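Local coordinates for protein chitinase (Paenibacillus sp. FPU-7, PDB 5GZT) that probably hydrolyses chitin and chitodextrins at random internal beta-1,4 linkages between N-acetylglucosamine units, at residues P182-I187 and V264-V269; D207-I212 and K258-S263; G700-V705 and Y718-T723. One frame throughout, in Å; residues are numbered along the deposited sequence.

Contact 1: P182-I187 and V264-V269; sequences PVVKLI and VTSDTV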
loop_
_atom_site.group_PDB
_atom_site.type_symbol
_atom_site.label_atom_id
_atom_site.label_comp_id
_atom_site.label_asym_id
_atom_site.label_seq_id
_atom_site.Cartn_x
_atom_site.Cartn_y
_atom_site.Cartn_z
ATOM N N PRO B 182 -20.440 22.194 27.977
ATOM C CA PRO B 182 -20.328 21.090 27.016
ATOM C C PRO B 182 -18.889 20.562 26.918
ATOM O O PRO B 182 -17.980 21.284 26.494
ATOM C CB PRO B 182 -20.807 21.704 25.689
ATOM C CG PRO B 182 -20.649 23.175 25.850
ATOM C CD PRO B 182 -20.755 23.480 27.317
ATOM N N VAL B 183 -18.705 19.319 27.360
ATOM C CA VAL B 183 -17.441 18.584 27.258
ATOM C C VAL B 183 -17.657 17.492 26.205
ATOM O O VAL B 183 -18.711 16.839 26.217
ATOM C CB VAL B 183 -17.063 17.973 28.637
ATOM C CG1 VAL B 183 -15.971 16.903 28.531
ATOM C CG2 VAL B 183 -16.650 19.076 29.603
ATOM N N VAL B 184 -16.684 17.315 25.298
ATOM C CA VAL B 184 -16.643 16.170 24.338
ATOM C C VAL B 184 -15.564 15.165 24.727
ATOM O O VAL B 184 -14.400 15.525 24.701
ATOM C CB VAL B 184 -16.314 16.632 22.887
ATOM C CG1 VAL B 184 -16.131 15.420 21.957
ATOM C CG2 VAL B 184 -17.381 17.601 22.365
ATOM N N LYS B 185 -15.947 13.932 25.070
ATOM C CA LYS B 185 -15.003 12.787 25.216
ATOM C C LYS B 185 -14.997 11.799 24.012
ATOM O O LYS B 185 -16.025 11.188 23.691
ATOM C CB LYS B 185 -15.323 11.979 26.461
ATOM C CG LYS B 185 -15.311 12.789 27.747
ATOM C CD LYS B 185 -15.556 11.920 28.986
ATOM C CE LYS B 185 -14.505 10.836 29.199
ATOM N NZ LYS B 185 -13.113 11.360 29.082
ATOM N N LEU B 186 -13.825 11.608 23.393
ATOM C CA LEU B 186 -13.625 10.617 22.303
ATOM C C LEU B 186 -13.656 9.195 22.859
ATOM O O LEU B 186 -12.931 8.909 23.805
ATOM C CB LEU B 186 -12.276 10.845 21.593
ATOM C CG LEU B 186 -12.043 12.269 21.028
ATOM C CD1 LEU B 186 -10.721 12.453 20.283
ATOM C CD2 LEU B 186 -13.217 12.722 20.163
ATOM N N ILE B 187 -14.509 8.329 22.302
ATOM C CA ILE B 187 -14.601 6.895 22.699
ATOM C C ILE B 187 -13.609 6.032 21.843
ATOM O O ILE B 187 -12.901 5.144 22.392
ATOM C CB ILE B 187 -16.088 6.376 22.598
ATOM C CG1 ILE B 187 -16.938 6.789 23.842
ATOM C CG2 ILE B 187 -16.188 4.860 22.386
ATOM C CD1 ILE B 187 -17.001 5.783 25.013
ATOM N N VAL B 264 -21.745 29.269 24.234
ATOM C CA VAL B 264 -20.884 28.367 25.053
ATOM C C VAL B 264 -20.309 27.197 24.199
ATOM O O VAL B 264 -20.894 26.113 24.109
ATOM C CB VAL B 264 -21.528 27.890 26.416
ATOM C CG1 VAL B 264 -21.724 29.063 27.371
ATOM C CG2 VAL B 264 -22.849 27.144 26.261
ATOM N N THR B 265 -19.150 27.466 23.580
ATOM C CA THR B 265 -18.495 26.596 22.582
ATOM C C THR B 265 -17.406 25.704 23.232
ATOM O O THR B 265 -16.461 26.208 23.856
ATOM C CB THR B 265 -17.962 27.460 21.395
ATOM O OG1 THR B 265 -18.135 26.744 20.177
ATOM C CG2 THR B 265 -16.469 27.941 21.543
ATOM N N SER B 266 -17.553 24.385 23.088
ATOM C CA SER B 266 -16.755 23.408 23.863
ATOM C C SER B 266 -15.253 23.431 23.549
ATOM O O SER B 266 -14.812 23.978 22.521
ATOM C CB SER B 266 -17.278 21.968 23.648
ATOM O OG SER B 266 -16.541 20.989 24.388
ATOM N N ASP B 267 -14.487 22.841 24.471
ATOM C CA ASP B 267 -13.099 22.468 24.216
ATOM C C ASP B 267 -13.054 21.625 22.948
ATOM O O ASP B 267 -13.794 20.647 22.845
ATOM C CB ASP B 267 -12.523 21.659 25.395
ATOM C CG ASP B 267 -11.966 22.542 26.513
ATOM O OD1 ASP B 267 -11.889 23.782 26.348
ATOM O OD2 ASP B 267 -11.582 21.987 27.564
ATOM N N THR B 268 -12.228 22.064 21.988
ATOM C CA THR B 268 -11.958 21.361 20.706
ATOM C C THR B 268 -11.056 20.129 20.985
ATOM O O THR B 268 -9.978 20.272 21.525
ATOM C CB THR B 268 -11.344 22.356 19.660
ATOM O OG1 THR B 268 -12.394 23.116 19.061
ATOM C CG2 THR B 268 -10.566 21.667 18.549
ATOM N N VAL B 269 -11.522 18.920 20.673
ATOM C CA VAL B 269 -10.705 17.703 20.887
ATOM C C VAL B 269 -10.287 17.166 19.512
ATOM O O VAL B 269 -10.979 17.379 18.492
ATOM C CB VAL B 269 -11.425 16.606 21.721
ATOM C CG1 VAL B 269 -10.412 15.730 22.451
ATOM C CG2 VAL B 269 -12.386 17.218 22.729
HETATM O O HOH W 1 -14.053 18.779 25.166
#

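Contact 2: D207-I212 and K258-S263; sequences DNNATI and KTAKGS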
loop_
_atom_site.group_PDB
_atom_site.type_symbol
_atom_site.label_atom_id
_atom_site.label_comp_id
_atom_site.label_asym_id
_atom_site.label_seq_id
_atom_site.Cartn_x
_atom_site.Cartn_y
_atom_site.Cartn_z
ATOM N N ASP B 207 -26.436 19.648 22.912
ATOM C CA ASP B 207 -27.429 20.651 22.524
ATOM C C ASP B 207 -27.628 20.599 21.024
ATOM O O ASP B 207 -27.644 21.640 20.332
ATOM C CB ASP B 207 -27.038 22.055 23.032
ATOM C CG ASP B 207 -28.143 23.141 22.814
ATOM O OD1 ASP B 207 -29.357 22.812 22.807
ATOM O OD2 ASP B 207 -27.773 24.331 22.636
ATOM N N ASN B 208 -27.801 19.373 20.520
ATOM C CA ASN B 208 -28.214 19.182 19.154
ATOM C C ASN B 208 -27.336 20.010 18.176
ATOM O O ASN B 208 -27.833 20.646 17.227
ATOM C CB ASN B 208 -29.693 19.565 19.055
ATOM C CG ASN B 208 -30.364 18.981 17.840
ATOM O OD1 ASN B 208 -30.574 19.683 16.845
ATOM N ND2 ASN B 208 -30.689 17.684 17.899
ATOM N N ASN B 209 -26.031 20.030 18.451
ATOM C CA ASN B 209 -25.067 20.629 17.540
ATOM C C ASN B 209 -23.664 20.132 17.873
ATOM O O ASN B 209 -23.336 19.778 19.042
ATOM C CB ASN B 209 -25.095 22.162 17.558
ATOM C CG ASN B 209 -24.126 22.747 18.573
ATOM O OD1 ASN B 209 -24.161 22.399 19.758
ATOM N ND2 ASN B 209 -23.234 23.610 18.110
ATOM N N ALA B 210 -22.857 20.119 16.817
ATOM C CA ALA B 210 -21.438 19.773 16.875
ATOM C C ALA B 210 -20.848 19.940 15.492
ATOM O O ALA B 210 -21.561 19.908 14.455
ATOM C CB ALA B 210 -21.207 18.353 17.380
ATOM N N THR B 211 -19.533 20.120 15.504
ATOM C CA THR B 211 -18.771 20.456 14.302
ATOM C C THR B 211 -17.454 19.586 14.249
ATOM O O THR B 211 -16.661 19.493 15.234
ATOM C CB THR B 211 -18.635 22.020 14.162
ATOM O OG1 THR B 211 -17.342 22.390 13.666
ATOM C CG2 THR B 211 -18.924 22.769 15.506
ATOM N N ILE B 212 -17.284 18.882 13.124
ATOM C CA ILE B 212 -16.159 17.946 12.929
ATOM C C ILE B 212 -15.393 18.412 11.724
ATOM O O ILE B 212 -16.022 18.642 10.668
ATOM C CB ILE B 212 -16.644 16.504 12.690
ATOM C CG1 ILE B 212 -17.223 15.926 13.984
ATOM C CG2 ILE B 212 -15.495 15.601 12.219
ATOM C CD1 ILE B 212 -18.089 14.714 13.773
ATOM N N LYS B 258 -15.957 19.199 18.298
ATOM C CA LYS B 258 -16.448 20.042 19.398
ATOM C C LYS B 258 -17.973 20.243 19.264
ATOM O O LYS B 258 -18.519 20.288 18.127
ATOM C CB LYS B 258 -15.758 21.403 19.391
ATOM C CG LYS B 258 -15.653 21.954 17.990
ATOM C CD LYS B 258 -15.413 23.448 17.908
ATOM C CE LYS B 258 -16.195 24.040 16.744
ATOM N NZ LYS B 258 -15.610 25.327 16.305
ATOM N N THR B 259 -18.617 20.343 20.439
ATOM C CA THR B 259 -20.037 20.717 20.628
ATOM C C THR B 259 -20.196 22.199 21.068
ATOM O O THR B 259 -19.213 22.894 21.356
ATOM C CB THR B 259 -20.715 19.809 21.706
ATOM O OG1 THR B 259 -19.889 19.702 22.888
ATOM C CG2 THR B 259 -20.983 18.412 21.149
ATOM N N ALA B 260 -21.438 22.681 21.120
ATOM C CA ALA B 260 -21.738 23.973 21.771
ATOM C C ALA B 260 -23.156 24.002 22.339
ATOM O O ALA B 260 -23.885 23.012 22.244
ATOM C CB ALA B 260 -21.521 25.132 20.802
ATOM N N LYS B 261 -23.503 25.120 22.983
ATOM C CA LYS B 261 -24.898 25.540 23.212
ATOM C C LYS B 261 -24.967 27.053 23.001
ATOM O O LYS B 261 -24.608 27.809 23.911
ATOM C CB LYS B 261 -25.403 25.203 24.622
ATOM C CG LYS B 261 -25.194 23.769 25.075
ATOM C CD LYS B 261 -24.113 23.597 26.134
ATOM C CE LYS B 261 -24.680 23.174 27.479
ATOM N NZ LYS B 261 -25.839 23.981 27.909
ATOM N N GLY B 262 -25.389 27.481 21.804
ATOM C CA GLY B 262 -25.448 28.906 21.417
ATOM C C GLY B 262 -24.519 29.832 22.193
ATOM O O GLY B 262 -24.905 30.337 23.241
ATOM N N SER B 263 -23.302 30.036 21.682
ATOM C CA SER B 263 -22.212 30.804 22.345
ATOM C C SER B 263 -21.260 29.910 23.155
ATOM O O SER B 263 -20.087 29.807 22.785
ATOM C CB SER B 263 -22.709 31.986 23.202
ATOM O OG SER B 263 -21.658 32.895 23.476
#

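Contact 3: G700-V705 and Y718-T723; sequences GITYTV and YVNGGT. With FMT (formic acid), chain J.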
loop_
_atom_site.group_PDB
_atom_site.type_symbol
_atom_site.label_atom_id
_atom_site.label_comp_id
_atom_site.label_asym_id
_atom_site.label_seq_id
_atom_site.Cartn_x
_atom_site.Cartn_y
_atom_site.Cartn_z
ATOM N N GLY B 700 -20.382 -31.752 -35.571
ATOM C CA GLY B 700 -19.673 -32.986 -35.896
ATOM C C GLY B 700 -18.158 -32.838 -35.684
ATOM O O GLY B 700 -17.467 -33.861 -35.781
ATOM N N ILE B 701 -17.658 -31.624 -35.337
ATOM C CA ILE B 701 -16.276 -31.443 -35.004
ATOM C C ILE B 701 -16.141 -31.513 -33.479
ATOM O O ILE B 701 -16.807 -30.808 -32.755
ATOM C CB ILE B 701 -15.684 -30.162 -35.514
ATOM C CG1 ILE B 701 -15.792 -29.957 -37.027
ATOM C CG2 ILE B 701 -14.212 -30.093 -35.115
ATOM C CD1 ILE B 701 -15.078 -31.017 -37.776
ATOM N N THR B 702 -15.321 -32.429 -32.992
ATOM C CA THR B 702 -15.161 -32.563 -31.524
ATOM C C THR B 702 -14.035 -31.650 -30.968
ATOM O O THR B 702 -13.174 -31.188 -31.688
ATOM C CB THR B 702 -14.923 -34.003 -31.149
ATOM O OG1 THR B 702 -13.738 -34.445 -31.802
ATOM C CG2 THR B 702 -16.125 -34.815 -31.634
ATOM N N TYR B 703 -14.129 -31.320 -29.698
ATOM C CA TYR B 703 -13.115 -30.496 -29.089
ATOM C C TYR B 703 -13.061 -30.900 -27.637
ATOM O O TYR B 703 -14.018 -31.442 -27.095
ATOM C CB TYR B 703 -13.498 -29.002 -29.185
ATOM C CG TYR B 703 -14.795 -28.683 -28.501
ATOM C CD1 TYR B 703 -16.028 -28.776 -29.178
ATOM C CD2 TYR B 703 -14.823 -28.273 -27.195
ATOM C CE1 TYR B 703 -17.233 -28.487 -28.542
ATOM C CE2 TYR B 703 -16.036 -27.975 -26.554
ATOM C CZ TYR B 703 -17.207 -28.065 -27.268
ATOM O OH TYR B 703 -18.354 -27.804 -26.651
ATOM N N THR B 704 -11.961 -30.553 -26.995
ATOM C CA THR B 704 -11.832 -30.710 -25.511
ATOM C C THR B 704 -11.257 -29.409 -24.938
ATOM O O THR B 704 -10.717 -28.547 -25.727
ATOM C CB THR B 704 -10.817 -31.827 -25.220
ATOM O OG1 THR B 704 -9.587 -31.513 -25.845
ATOM C CG2 THR B 704 -11.227 -33.181 -25.763
ATOM N N VAL B 705 -11.420 -29.174 -23.628
ATOM C CA VAL B 705 -10.820 -28.026 -23.007
ATOM C C VAL B 705 -9.867 -28.548 -21.919
ATOM O O VAL B 705 -10.137 -29.579 -21.349
ATOM C CB VAL B 705 -11.824 -27.069 -22.408
ATOM C CG1 VAL B 705 -12.812 -26.653 -23.478
ATOM C CG2 VAL B 705 -12.555 -27.735 -21.253
ATOM N N TYR B 718 -8.866 -27.514 -27.512
ATOM C CA TYR B 718 -8.267 -28.359 -28.564
ATOM C C TYR B 718 -9.380 -28.713 -29.573
ATOM O O TYR B 718 -10.383 -29.360 -29.215
ATOM C CB TYR B 718 -7.673 -29.652 -27.964
ATOM C CG TYR B 718 -6.535 -29.400 -26.952
ATOM C CD1 TYR B 718 -5.243 -29.027 -27.348
ATOM C CD2 TYR B 718 -6.765 -29.568 -25.593
ATOM C CE1 TYR B 718 -4.253 -28.778 -26.399
ATOM C CE2 TYR B 718 -5.786 -29.390 -24.680
ATOM C CZ TYR B 718 -4.569 -28.979 -25.040
ATOM O OH TYR B 718 -3.688 -28.760 -23.960
ATOM N N VAL B 719 -9.280 -28.179 -30.791
ATOM C CA VAL B 719 -10.243 -28.503 -31.862
ATOM C C VAL B 719 -9.654 -29.720 -32.569
ATOM O O VAL B 719 -8.544 -29.695 -33.108
ATOM C CB VAL B 719 -10.412 -27.314 -32.824
ATOM C CG1 VAL B 719 -11.345 -27.672 -33.965
ATOM C CG2 VAL B 719 -11.016 -26.135 -32.049
ATOM N N ASN B 720 -10.400 -30.779 -32.584
ATOM C CA ASN B 720 -9.975 -32.027 -33.238
ATOM C C ASN B 720 -9.839 -31.974 -34.691
ATOM O O ASN B 720 -8.994 -32.691 -35.300
ATOM C CB ASN B 720 -10.998 -33.065 -33.033
ATOM C CG ASN B 720 -10.462 -34.192 -32.293
ATOM O OD1 ASN B 720 -9.672 -34.996 -32.875
ATOM N ND2 ASN B 720 -10.823 -34.275 -30.972
ATOM N N GLY B 721 -10.647 -31.171 -35.355
ATOM C CA GLY B 721 -10.435 -31.252 -36.796
ATOM C C GLY B 721 -11.353 -32.319 -37.414
ATOM O O GLY B 721 -11.821 -33.286 -36.727
ATOM N N GLY B 722 -11.643 -32.097 -38.687
ATOM C CA GLY B 722 -12.550 -32.965 -39.377
ATOM C C GLY B 722 -13.178 -32.194 -40.536
ATOM O O GLY B 722 -12.601 -31.207 -41.008
ATOM N N THR B 723 -14.315 -32.695 -40.990
ATOM C CA THR B 723 -14.922 -32.266 -42.256
ATOM C C THR B 723 -16.166 -31.503 -41.881
ATOM O O THR B 723 -17.029 -32.025 -41.237
ATOM C CB THR B 723 -15.314 -33.461 -43.129
ATOM O OG1 THR B 723 -14.137 -34.223 -43.401
ATOM C CG2 THR B 723 -15.941 -32.938 -44.582
HETATM C C FMT J . -19.564 -26.759 -24.057
HETATM O O1 FMT J . -18.312 -26.635 -24.167
HETATM O O2 FMT J . -20.253 -26.833 -22.870
HETATM O O HOH W 2 -13.601 -33.921 -34.975
#

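Contact 1: P182-I187 and V264-V269
S266 and P182 meet through one short hydrogen bond: S266 OG donates to P182 O over 2.6 Å. The hydroxyl comes from above the carbonyl plane, 44° out of it, and OG reaches that spot because it stands anti to its own backbone N (chi1 -180°). Serine suits this place, being small enough to bring its hydroxyl close to the P182 carbonyl and so offer a donor to a buried acceptor. The P182 ring is the bump, and the V264 backbone is what it presses on. Its CG lies 3.4 Å from V264 O, and its CD faces V264 CG2 at the more relaxed distance of 4.4 Å. The rigid proline ring makes a compact apolar bump and leaves no N-H to satisfy. The two segments run nearly parallel, 12° apart, in an all-beta region, probably sandwich-like: P182-I187 leads into strand 184-191, an outermost strand of an antiparallel sheet, whereas V264-V269 opens the long strand that continues into the first family 18 barrel. Further along, V269 spreads a fork into the hollow between V184 and L186. Its CG2 prong sits 3.3 Å from V184 O and 4.0 Å from V184 CB, while the CG1 prong lies 3.9 Å from L186 CD1. The L186 and V269 side chains slide past each other in opposite directions. The beta-branched V269 thus offers two methyls, one to each neighbour, and F201, Y255 and V257 continue this apolar packing around L186 and V184. Between the polar and the apolar ends a water bridges the backbones, accepting from V184 N at 3.0 Å and donating to D267 O.

Contact 2: D207-I212 and K258-S263
T211 and K258 pair strand 210-215 antiparallel with strand 251-261, as a hydrogen-bonded pair in the beta-rich region whose strand 264-284 runs on into the first family 18 barrel. T211 N donates to K258 O over 2.8 Å, nearly along the C=O axis, and K258 N returns a longer bond of 3.2 Å to T211 O. K258 O also receives a CA-H...O contact from A210. Next to this pair the small side chains of A210 and T259 share the other face: T259 CG2 rests 3.8 Å from A210 CB and also leans on N209 O. Both sites are buried, which suits an alanine and a threonine turned methyl-first. Beyond them the regular ladder gives way to side chains. N209 OD1 lies 3.1 Å from A260 N, modelled as a bent hydrogen bond, but it also comes very near A260 O, another acceptor, so the orientation of this amide is doubtful. As modelled, N209 ND2 lies 3.5 Å from A260 CB, where a methyl is small enough to admit the amide. At the start of D207-I212, D207 crosses K261 obliquely. D207 OD2 touches K261 CB at 3.2 Å, yet K261 NZ stays 5.6 Å from that oxygen, so any attraction between the charges would act at a distance and not as a salt bridge. On the face bearing T211, the K258 chain sets out with CG between its backbone N and carbonyl carbon (chi1 43°), and its CE squeezes to 3.3 Å from T211 CG2.

Contact 3: G700-V705 and Y718-T723
I701, T702, Y703 and T704 line up against Y718-G722 in the beta hairpin of strands 703-707 and 714-723, part of the immunoglobulin-like domain. Backbone hydrogen bonds set the register. T704 and Y718 are a hydrogen-bonded pair, with T704 N donating to Y718 O at 3.0 Å and Y718 N to T704 O at 2.8 Å; N720 N adds a third bond, to T702 O. Past it the chains part, and a water takes over, accepting from T702 N and donating to G721 O at 2.6 Å. Apolar packing lies on the face bearing V719. There I701 CG2 meets V719 CG1 at 3.9 Å, and I701 CD1 lies over the backbone of G722, 3.6 Å from its carbonyl carbon. Glycine is needed at G722, since a side chain would run into that methyl and into the preceding carbonyl; a branched isoleucine suits its own buried site, with L669 packed beside it and beside V719. On the opposite face, more exposed, the interaction is between a hydroxyl and a ring: T704 OG1 stands at the edge of the Y718 ring, near its plane and 3.4 Å from Y718 CD2. Threonine offers a hydroxyl at the ring edge, and tyrosine an aromatic C-H edge to receive it. The Y703 ring points instead to V694 and I697. An alanine here would probably open a gap beside V694 and I697 and leave the formic acid, also bound by V694 N and probably from the crystallisation liquor, without its hydroxyl donor. CG of Y703 stands between the backbone N and the carbonyl carbon (chi1 60°), and at the far edge of the ring Y703 OH donates to formic acid O1 over 2.7 Å.

How the contacts relate
Contacts 1 and 2 are neighbours, their centres 9 Å apart, whereas contact 3 lies about 75 Å from both, centre to centre, on the other side of the chain's centre. Strands 251-261 and 264-284 follow each other in sequence and sit side by side, so T259 and S266, joined by a probable backbone hydrogen bond, tie contact 1 to contact 2. Both are partly buried: contact 1 works by side-chain packing, one serine bond and a water, contact 2 by strand pairing at one end and side chains at the other. Contact 3, on the surface of a different domain, is a hairpin with three direct backbone bonds, then a water bridge, and tyrosines on both faces.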